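Local coordinates for protein heat-inducible transcription repressor hrcA homolog (Thermotoga maritima, PDB 1STZ) that probably represses transcription of the class I heat-shock operons, grpE-dnaK-dnaJ and groELS, as a DNA-binding negative regulator, at residues M111-P116 / L120-N125; L160-L165 / S222-T227; T166-S171 / Y294-S299. One frame throughout, in Å; residues are numbered along the deposited sequence.

Contact 1: M111-P116 / L120-N125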
loop_
_atom_site.group_PDB
_atom_site.type_symbol
_atom_site.label_atom_id
_atom_site.label_comp_id
_atom_site.label_asym_id
_atom_site.label_seq_id
_atom_site.Cartn_x
_atom_site.Cartn_y
_atom_site.Cartn_z
ATOM N N MET A 111 -4.253 -10.079 -5.346
ATOM C CA MET A 111 -3.789 -10.921 -4.242
ATOM C C MET A 111 -4.492 -12.258 -4.319
ATOM O O MET A 111 -4.491 -12.830 -5.421
ATOM C CB MET A 111 -3.824 -10.180 -2.889
ATOM C CG MET A 111 -5.148 -9.609 -2.394
ATOM S SD MET A 111 -4.956 -8.797 -0.741
ATOM C CE MET A 111 -4.929 -10.153 0.425
ATOM N N PRO A 112 -5.037 -12.833 -3.249
ATOM C CA PRO A 112 -5.873 -13.991 -3.475
ATOM C C PRO A 112 -7.361 -13.658 -3.421
ATOM O O PRO A 112 -8.113 -14.563 -3.156
ATOM C CB PRO A 112 -5.440 -14.928 -2.344
ATOM C CG PRO A 112 -4.922 -14.018 -1.266
ATOM C CD PRO A 112 -4.875 -12.625 -1.802
ATOM N N LEU A 113 -7.784 -12.423 -3.677
ATOM C CA LEU A 113 -9.221 -12.138 -3.796
ATOM C C LEU A 113 -9.867 -12.918 -4.943
ATOM O O LEU A 113 -9.270 -13.080 -5.990
ATOM C CB LEU A 113 -9.479 -10.650 -4.010
ATOM C CG LEU A 113 -8.952 -9.710 -2.935
ATOM C CD1 LEU A 113 -9.302 -8.312 -3.336
ATOM C CD2 LEU A 113 -9.514 -10.080 -1.566
ATOM N N ALA A 114 -11.084 -13.397 -4.723
ATOM C CA ALA A 114 -11.821 -14.205 -5.683
ATOM C C ALA A 114 -13.160 -13.571 -6.125
ATOM O O ALA A 114 -13.868 -14.149 -6.917
ATOM C CB ALA A 114 -12.067 -15.597 -5.075
ATOM N N ASP A 115 -13.508 -12.400 -5.602
ATOM C CA ASP A 115 -14.747 -11.696 -5.949
ATOM C C ASP A 115 -14.378 -10.664 -7.016
ATOM O O ASP A 115 -13.649 -9.721 -6.739
ATOM C CB ASP A 115 -15.339 -11.005 -4.702
ATOM C CG ASP A 115 -16.691 -10.291 -4.963
ATOM O OD1 ASP A 115 -17.110 -10.081 -6.126
ATOM O OD2 ASP A 115 -17.410 -9.898 -4.015
ATOM N N PRO A 116 -14.855 -10.841 -8.238
ATOM C CA PRO A 116 -14.507 -9.896 -9.301
ATOM C C PRO A 116 -14.955 -8.458 -8.985
ATOM O O PRO A 116 -14.274 -7.538 -9.407
ATOM C CB PRO A 116 -15.210 -10.470 -10.536
ATOM C CG PRO A 116 -16.284 -11.358 -10.016
ATOM C CD PRO A 116 -15.742 -11.916 -8.721
ATOM N N LEU A 120 -12.524 -5.101 -9.162
ATOM C CA LEU A 120 -12.861 -3.888 -9.912
ATOM C C LEU A 120 -12.892 -2.670 -8.985
ATOM O O LEU A 120 -12.472 -1.580 -9.370
ATOM C CB LEU A 120 -14.213 -4.029 -10.619
ATOM C CG LEU A 120 -14.330 -5.128 -11.678
ATOM C CD1 LEU A 120 -15.740 -5.152 -12.283
ATOM C CD2 LEU A 120 -13.260 -5.002 -12.759
ATOM N N PHE A 121 -13.396 -2.861 -7.773
ATOM C CA PHE A 121 -13.460 -1.806 -6.757
ATOM C C PHE A 121 -12.059 -1.279 -6.413
ATOM O O PHE A 121 -11.843 -0.072 -6.340
ATOM C CB PHE A 121 -14.122 -2.324 -5.464
ATOM C CG PHE A 121 -14.250 -1.259 -4.383
ATOM C CD1 PHE A 121 -13.292 -1.127 -3.396
ATOM C CD2 PHE A 121 -15.313 -0.359 -4.395
ATOM C CE1 PHE A 121 -13.401 -0.133 -2.420
ATOM C CE2 PHE A 121 -15.431 0.632 -3.413
ATOM C CZ PHE A 121 -14.475 0.748 -2.436
ATOM N N LEU A 122 -11.114 -2.195 -6.192
ATOM C CA LEU A 122 -9.758 -1.818 -5.853
ATOM C C LEU A 122 -9.064 -1.122 -7.011
ATOM O O LEU A 122 -8.381 -0.135 -6.809
ATOM C CB LEU A 122 -8.942 -3.021 -5.408
ATOM C CG LEU A 122 -9.386 -3.611 -4.073
ATOM C CD1 LEU A 122 -8.813 -5.013 -3.891
ATOM C CD2 LEU A 122 -8.968 -2.703 -2.919
ATOM N N ALA A 123 -9.243 -1.651 -8.211
ATOM C CA ALA A 123 -8.644 -1.068 -9.403
ATOM C C ALA A 123 -9.137 0.361 -9.645
ATOM O O ALA A 123 -8.328 1.253 -9.867
ATOM C CB ALA A 123 -8.893 -1.954 -10.646
ATOM N N GLY A 124 -10.439 0.585 -9.573
ATOM C CA GLY A 124 -11.018 1.887 -9.881
ATOM C C GLY A 124 -10.566 2.932 -8.883
ATOM O O GLY A 124 -10.182 4.064 -9.241
ATOM N N ASN A 125 -10.524 2.521 -7.623
ATOM C CA ASN A 125 -10.133 3.409 -6.565
ATOM C C ASN A 125 -8.644 3.757 -6.554
ATOM O O ASN A 125 -8.292 4.908 -6.262
ATOM C CB ASN A 125 -10.631 2.882 -5.230
ATOM C CG ASN A 125 -12.146 3.132 -5.051
ATOM O OD1 ASN A 125 -12.570 4.258 -4.802
ATOM N ND2 ASN A 125 -12.957 2.095 -5.249
#
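Pro-116 and Leu-120 are joined by a helical i-to-i+4 hydrogen bond, and the two residues together account for more than half of the surface buried here. Leu-120 N donates to Pro-116 O over 3.0 Å, with an N-H...O angle of 164°. The same oxygen is also brushed by the leucine side chain: with CG beside its own backbone N (chi1 -62°), Leu-120 CG comes within 3.3 Å of Pro-116 O. The proline ring and the leucine branches then share a cover, since both pack on Phe-332 of helix 314-334.

This pair illustrates how a helix start is built. Helix 116-131 opens with Asp-115 at the N-cap position, its OD1 accepting from the backbone N of Glu-117, and with Pro-116 in the first turn, where a residue lacking an N-H costs the helix no internal bond. Further along, Asn-125 ND2 gives a 2.7 Å hydrogen bond to Phe-121 O, a bond internal to the helix.

Residues 111-114, which lead into the helix, touch it again through Leu-113, which meets Leu-122, two residues past Leu-120. Leu-113 CD1 and Leu-122 CD1 approach tip to tip at 3.4 Å, shorter than usual for two methyl groups, and the exact value is doubtful. Both leucines have CG anti to the carbonyl carbon, and the CD1 branch of each does the touching. Phe-108 packs on Leu-122, while Leu-113 also lies against Thr-174 of the second subunit, which places this leucine pair close to the dimer interface.

Contact 2: L160-L165 / S222-T227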
loop_
_atom_site.group_PDB
_atom_site.type_symbol
_atom_site.label_atom_id
_atom_site.label_comp_id
_atom_site.label_asym_id
_atom_site.label_seq_id
_atom_site.Cartn_x
_atom_site.Cartn_y
_atom_site.Cartn_z
ATOM N N LEU A 160 -26.361 -17.952 7.618
ATOM C CA LEU A 160 -26.199 -18.675 6.367
ATOM C C LEU A 160 -25.393 -17.808 5.419
ATOM O O LEU A 160 -25.604 -16.606 5.382
ATOM C CB LEU A 160 -27.583 -18.912 5.756
ATOM C CG LEU A 160 -27.776 -19.982 4.685
ATOM C CD1 LEU A 160 -29.203 -20.541 4.742
ATOM C CD2 LEU A 160 -27.491 -19.440 3.308
ATOM N N ILE A 161 -24.486 -18.389 4.641
ATOM C CA ILE A 161 -23.825 -17.626 3.596
ATOM C C ILE A 161 -24.232 -18.104 2.209
ATOM O O ILE A 161 -24.054 -19.263 1.855
ATOM C CB ILE A 161 -22.279 -17.626 3.769
ATOM C CG1 ILE A 161 -21.900 -16.852 5.035
ATOM C CG2 ILE A 161 -21.625 -16.966 2.567
ATOM C CD1 ILE A 161 -20.459 -17.006 5.456
ATOM N N PHE A 162 -24.807 -17.188 1.437
ATOM C CA PHE A 162 -25.199 -17.444 0.064
ATOM C C PHE A 162 -24.140 -16.871 -0.859
ATOM O O PHE A 162 -23.548 -15.847 -0.559
ATOM C CB PHE A 162 -26.566 -16.805 -0.231
ATOM C CG PHE A 162 -26.881 -16.681 -1.702
ATOM C CD1 PHE A 162 -27.427 -17.748 -2.407
ATOM C CD2 PHE A 162 -26.647 -15.491 -2.377
ATOM C CE1 PHE A 162 -27.726 -17.626 -3.763
ATOM C CE2 PHE A 162 -26.935 -15.377 -3.715
ATOM C CZ PHE A 162 -27.476 -16.448 -4.410
ATOM N N SER A 163 -23.933 -17.521 -1.994
ATOM C CA SER A 163 -23.123 -16.975 -3.076
ATOM C C SER A 163 -23.327 -17.773 -4.351
ATOM O O SER A 163 -23.956 -18.821 -4.346
ATOM C CB SER A 163 -21.633 -16.958 -2.719
ATOM O OG SER A 163 -21.201 -18.232 -2.284
ATOM N N ILE A 164 -22.838 -17.242 -5.463
ATOM C CA ILE A 164 -22.855 -17.982 -6.708
ATOM C C ILE A 164 -21.449 -18.043 -7.246
ATOM O O ILE A 164 -20.635 -17.174 -6.963
ATOM C CB ILE A 164 -23.809 -17.353 -7.747
ATOM C CG1 ILE A 164 -23.354 -15.945 -8.135
ATOM C CG2 ILE A 164 -25.223 -17.330 -7.213
ATOM C CD1 ILE A 164 -24.202 -15.305 -9.211
ATOM N N LEU A 165 -21.187 -19.073 -8.030
ATOM C CA LEU A 165 -19.934 -19.208 -8.744
ATOM C C LEU A 165 -20.200 -18.806 -10.176
ATOM O O LEU A 165 -21.204 -19.186 -10.759
ATOM C CB LEU A 165 -19.453 -20.651 -8.744
ATOM C CG LEU A 165 -18.053 -20.884 -8.218
ATOM C CD1 LEU A 165 -17.044 -20.091 -9.052
ATOM C CD2 LEU A 165 -17.956 -20.512 -6.725
ATOM N N SER A 222 -33.845 -11.610 -5.271
ATOM C CA SER A 222 -33.463 -10.210 -5.033
ATOM C C SER A 222 -31.959 -10.030 -4.801
ATOM O O SER A 222 -31.409 -8.974 -5.129
ATOM C CB SER A 222 -34.260 -9.609 -3.868
ATOM O OG SER A 222 -33.948 -10.234 -2.634
ATOM N N LEU A 223 -31.288 -11.050 -4.253
ATOM C CA LEU A 223 -29.842 -10.975 -4.022
ATOM C C LEU A 223 -29.059 -11.090 -5.327
ATOM O O LEU A 223 -28.117 -10.342 -5.547
ATOM C CB LEU A 223 -29.366 -12.051 -3.040
ATOM C CG LEU A 223 -29.880 -11.914 -1.604
ATOM C CD1 LEU A 223 -29.426 -13.111 -0.779
ATOM C CD2 LEU A 223 -29.410 -10.590 -0.981
ATOM N N ILE A 224 -29.454 -12.028 -6.179
ATOM C CA ILE A 224 -28.850 -12.190 -7.499
ATOM C C ILE A 224 -29.214 -11.002 -8.375
ATOM O O ILE A 224 -28.356 -10.420 -9.052
ATOM C CB ILE A 224 -29.328 -13.498 -8.164
ATOM C CG1 ILE A 224 -28.779 -14.701 -7.402
ATOM C CG2 ILE A 224 -28.876 -13.552 -9.631
ATOM C CD1 ILE A 224 -29.500 -15.970 -7.666
ATOM N N GLY A 225 -30.496 -10.647 -8.346
ATOM C CA GLY A 225 -31.014 -9.529 -9.110
ATOM C C GLY A 225 -30.866 -8.194 -8.396
ATOM O O GLY A 225 -31.608 -7.261 -8.693
ATOM N N GLU A 226 -29.912 -8.095 -7.465
ATOM C CA GLU A 226 -29.642 -6.841 -6.768
ATOM C C GLU A 226 -29.322 -5.783 -7.818
ATOM O O GLU A 226 -28.581 -6.053 -8.762
ATOM C CB GLU A 226 -28.480 -6.997 -5.760
ATOM C CG GLU A 226 -27.094 -7.245 -6.376
ATOM C CD GLU A 226 -26.031 -7.725 -5.371
ATOM O OE1 GLU A 226 -26.402 -8.252 -4.290
ATOM O OE2 GLU A 226 -24.807 -7.602 -5.668
ATOM N N THR A 227 -29.914 -4.600 -7.678
ATOM C CA THR A 227 -29.562 -3.476 -8.536
ATOM C C THR A 227 -28.064 -3.186 -8.456
ATOM O O THR A 227 -27.559 -2.758 -7.404
ATOM C CB THR A 227 -30.351 -2.222 -8.150
ATOM O OG1 THR A 227 -31.714 -2.346 -8.596
ATOM C CG2 THR A 227 -29.787 -0.982 -8.875
#
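Phe-162 and Leu-223 face each other with CA atoms 8.9 Å apart, and Ile-164 and Ile-224 follow at 8.4 Å, a spacing that leaves the interval between strand 159-166 and the last turn of helix 215-224 to side chains. The helix ends here, Gly-225 leaving helical backbone angles.

Phe-162 contributes the most surface to the contact. Its CG stands anti to the backbone N (chi1 164°), and ring atoms CD2, CE2 and CZ lie against both helix residues: Phe-162 CZ meets Ile-224 CG1 at 3.7 Å, with that methylene at the ring edge, while Phe-162 CD2 meets Leu-223 CD1 at 4.0 Å. The Phe-162 and Leu-223 side chains run alongside in opposite senses, whereas Ile-224 lies across Phe-162 at about a right angle. Ile-164 CG2 adds a looser touch, 4.4 Å from Ile-224 CG1. An alanine in place of Phe-162 would remove the ring and is likely to leave a gap between strand and helix.

The helix thus covers one face of a three-stranded antiparallel sheet, while Ser-163, pointing away from it, packs on Ile-161 of the second subunit. The direct contact between the segments is purely apolar, resting on shape and buried hydrocarbon.

Contact 3: T166-S171 / Y294-S299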
loop_
_atom_site.group_PDB
_atom_site.type_symbol
_atom_site.label_atom_id
_atom_site.label_comp_id
_atom_site.label_asym_id
_atom_site.label_seq_id
_atom_site.Cartn_x
_atom_site.Cartn_y
_atom_site.Cartn_z
ATOM N N THR A 166 -19.241 -18.103 -10.738
ATOM C CA THR A 166 -19.301 -17.630 -12.093
ATOM C C THR A 166 -17.933 -17.940 -12.730
ATOM O O THR A 166 -17.052 -18.384 -12.027
ATOM C CB THR A 166 -19.650 -16.142 -11.950
ATOM O OG1 THR A 166 -21.031 -15.926 -12.304
ATOM C CG2 THR A 166 -18.828 -15.250 -12.777
ATOM N N GLU A 167 -17.749 -17.729 -14.036
ATOM C CA GLU A 167 -16.434 -17.928 -14.672
ATOM C C GLU A 167 -15.368 -16.959 -14.154
ATOM O O GLU A 167 -14.170 -17.232 -14.293
ATOM C CB GLU A 167 -16.522 -17.867 -16.209
ATOM C CG GLU A 167 -16.850 -16.490 -16.785
ATOM C CD GLU A 167 -16.639 -16.419 -18.284
ATOM O OE1 GLU A 167 -17.555 -15.949 -18.994
ATOM O OE2 GLU A 167 -15.562 -16.858 -18.754
ATOM N N PHE A 168 -15.806 -15.853 -13.549
ATOM C CA PHE A 168 -14.933 -14.826 -12.971
ATOM C C PHE A 168 -14.734 -14.898 -11.454
ATOM O O PHE A 168 -14.074 -14.035 -10.881
ATOM C CB PHE A 168 -15.488 -13.438 -13.314
ATOM C CG PHE A 168 -15.647 -13.201 -14.780
ATOM C CD1 PHE A 168 -16.847 -12.750 -15.292
ATOM C CD2 PHE A 168 -14.602 -13.475 -15.657
ATOM C CE1 PHE A 168 -16.996 -12.528 -16.656
ATOM C CE2 PHE A 168 -14.740 -13.258 -17.019
ATOM C CZ PHE A 168 -15.934 -12.779 -17.519
ATOM N N GLY A 169 -15.317 -15.892 -10.797
ATOM C CA GLY A 169 -15.090 -16.091 -9.372
ATOM C C GLY A 169 -16.361 -16.216 -8.550
ATOM O O GLY A 169 -17.381 -16.647 -9.048
ATOM N N VAL A 170 -16.282 -15.827 -7.283
ATOM C CA VAL A 170 -17.404 -15.954 -6.348
ATOM C C VAL A 170 -18.083 -14.592 -6.221
ATOM O O VAL A 170 -17.447 -13.600 -5.850
ATOM C CB VAL A 170 -16.889 -16.424 -4.985
ATOM C CG1 VAL A 170 -18.031 -16.655 -4.008
ATOM C CG2 VAL A 170 -16.043 -17.694 -5.147
ATOM N N SER A 171 -19.357 -14.526 -6.577
ATOM C CA SER A 171 -20.087 -13.267 -6.563
ATOM C C SER A 171 -21.299 -13.343 -5.666
ATOM O O SER A 171 -21.721 -14.419 -5.261
ATOM C CB SER A 171 -20.538 -12.900 -7.975
ATOM O OG SER A 171 -19.477 -13.095 -8.889
ATOM N N TYR A 294 -10.348 -4.230 -20.632
ATOM C CA TYR A 294 -9.742 -5.367 -19.960
ATOM C C TYR A 294 -10.353 -6.641 -20.552
ATOM O O TYR A 294 -11.505 -6.632 -21.002
ATOM C CB TYR A 294 -9.886 -5.272 -18.426
ATOM C CG TYR A 294 -11.275 -5.393 -17.855
ATOM C CD1 TYR A 294 -11.699 -6.560 -17.227
ATOM C CD2 TYR A 294 -12.140 -4.321 -17.866
ATOM C CE1 TYR A 294 -12.980 -6.664 -16.695
ATOM C CE2 TYR A 294 -13.424 -4.415 -17.339
ATOM C CZ TYR A 294 -13.837 -5.572 -16.748
ATOM O OH TYR A 294 -15.119 -5.636 -16.219
ATOM N N PHE A 295 -9.560 -7.707 -20.574
ATOM C CA PHE A 295 -9.850 -8.897 -21.347
ATOM C C PHE A 295 -9.787 -10.171 -20.513
ATOM O O PHE A 295 -9.037 -10.277 -19.548
ATOM C CB PHE A 295 -8.810 -9.072 -22.471
ATOM C CG PHE A 295 -8.848 -8.008 -23.538
ATOM C CD1 PHE A 295 -8.254 -6.781 -23.327
ATOM C CD2 PHE A 295 -9.447 -8.259 -24.762
ATOM C CE1 PHE A 295 -8.283 -5.793 -24.316
ATOM C CE2 PHE A 295 -9.468 -7.301 -25.756
ATOM C CZ PHE A 295 -8.882 -6.060 -25.538
ATOM N N LYS A 296 -10.555 -11.161 -20.954
ATOM C CA LYS A 296 -10.354 -12.552 -20.578
ATOM C C LYS A 296 -9.760 -13.268 -21.775
ATOM O O LYS A 296 -10.476 -13.738 -22.644
ATOM C CB LYS A 296 -11.693 -13.168 -20.174
ATOM C CG LYS A 296 -11.641 -14.661 -19.874
ATOM C CD LYS A 296 -13.034 -15.297 -19.908
ATOM C CE LYS A 296 -13.660 -15.301 -21.293
ATOM N NZ LYS A 296 -12.832 -16.077 -22.264
ATOM N N GLY A 297 -8.438 -13.337 -21.836
ATOM C CA GLY A 297 -7.757 -13.877 -23.000
ATOM C C GLY A 297 -7.859 -12.879 -24.136
ATOM O O GLY A 297 -7.455 -11.731 -23.984
ATOM N N GLU A 298 -8.407 -13.312 -25.271
ATOM C CA GLU A 298 -8.677 -12.407 -26.396
ATOM C C GLU A 298 -10.044 -11.696 -26.301
ATOM O O GLU A 298 -10.296 -10.760 -27.045
ATOM C CB GLU A 298 -8.597 -13.169 -27.725
ATOM C CG GLU A 298 -7.308 -13.966 -27.924
ATOM C CD GLU A 298 -6.119 -13.096 -28.303
ATOM O OE1 GLU A 298 -5.250 -13.575 -29.064
ATOM O OE2 GLU A 298 -6.041 -11.935 -27.848
ATOM N N SER A 299 -10.916 -12.134 -25.394
ATOM C CA SER A 299 -12.282 -11.584 -25.291
ATOM C C SER A 299 -12.382 -10.346 -24.401
ATOM O O SER A 299 -12.080 -10.432 -23.226
ATOM C CB SER A 299 -13.236 -12.662 -24.750
ATOM O OG SER A 299 -13.502 -13.612 -25.763
#
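Lys-296 reaches across to Glu-167 and Phe-168, and its side chain can be followed outward atom by atom. Lys-296 CB and CG each pass about 4.4 Å from Phe-168 CE2. CG stands anti to the backbone N (chi1 175°), which brings CD within reach of both partners, and Lys-296 CD then makes the closest approaches: 3.9 Å to Phe-168 CE2 and 3.2 Å to Glu-167 OE2. Lys-296 CE remains 3.5 Å from Glu-167 OE2.

These residues belong to the turns of two beta hairpins. Thr-166 to Gly-169 form a type I turn joining strands 159-166 and 169-177; Lys-296 to Ser-299 form a type II' turn, with Gly-297 at positive phi, joining strands 287-296 and 299-309 of a separate five-stranded sheet. The contact therefore bridges two sheets through their hairpin ends.

The lysine chain bends about CG-CD and again about CD-CE (chi3 67°, chi4 61°), and Lys-296 NZ ends 4.5 Å from Glu-167 OE2. That is too far for a salt bridge, although opposite charges at this range probably still attract. Glu-167 is itself tucked back, its CG lying 3.7 Å above the plane of the Phe-168 ring, over its centre, and the ring in turn packs edge-to-face with Phe-332.

Overall arrangement
Contact 3 connects to both of the others. Its residues 166-171 continue from the strand of contact 2, and the two strands pair through Ile-164 O and Ser-171 N at 3.0 Å. On the other flank, Ala-114 O of contact 1 lies 3.0 Å from Val-170 N, probably a hydrogen bond, which ties the entry to helix 116-131 to strand 169-177. Centres of contacts 1 and 3 are 12 Å apart. Contacts 1 and 2, with centres 18 Å apart and nearest atoms about 7 Å, do not touch within the chain, yet the dimer brings them together: Leu-223 packs on Leu-113 of the second subunit. All three contacts touch that subunit.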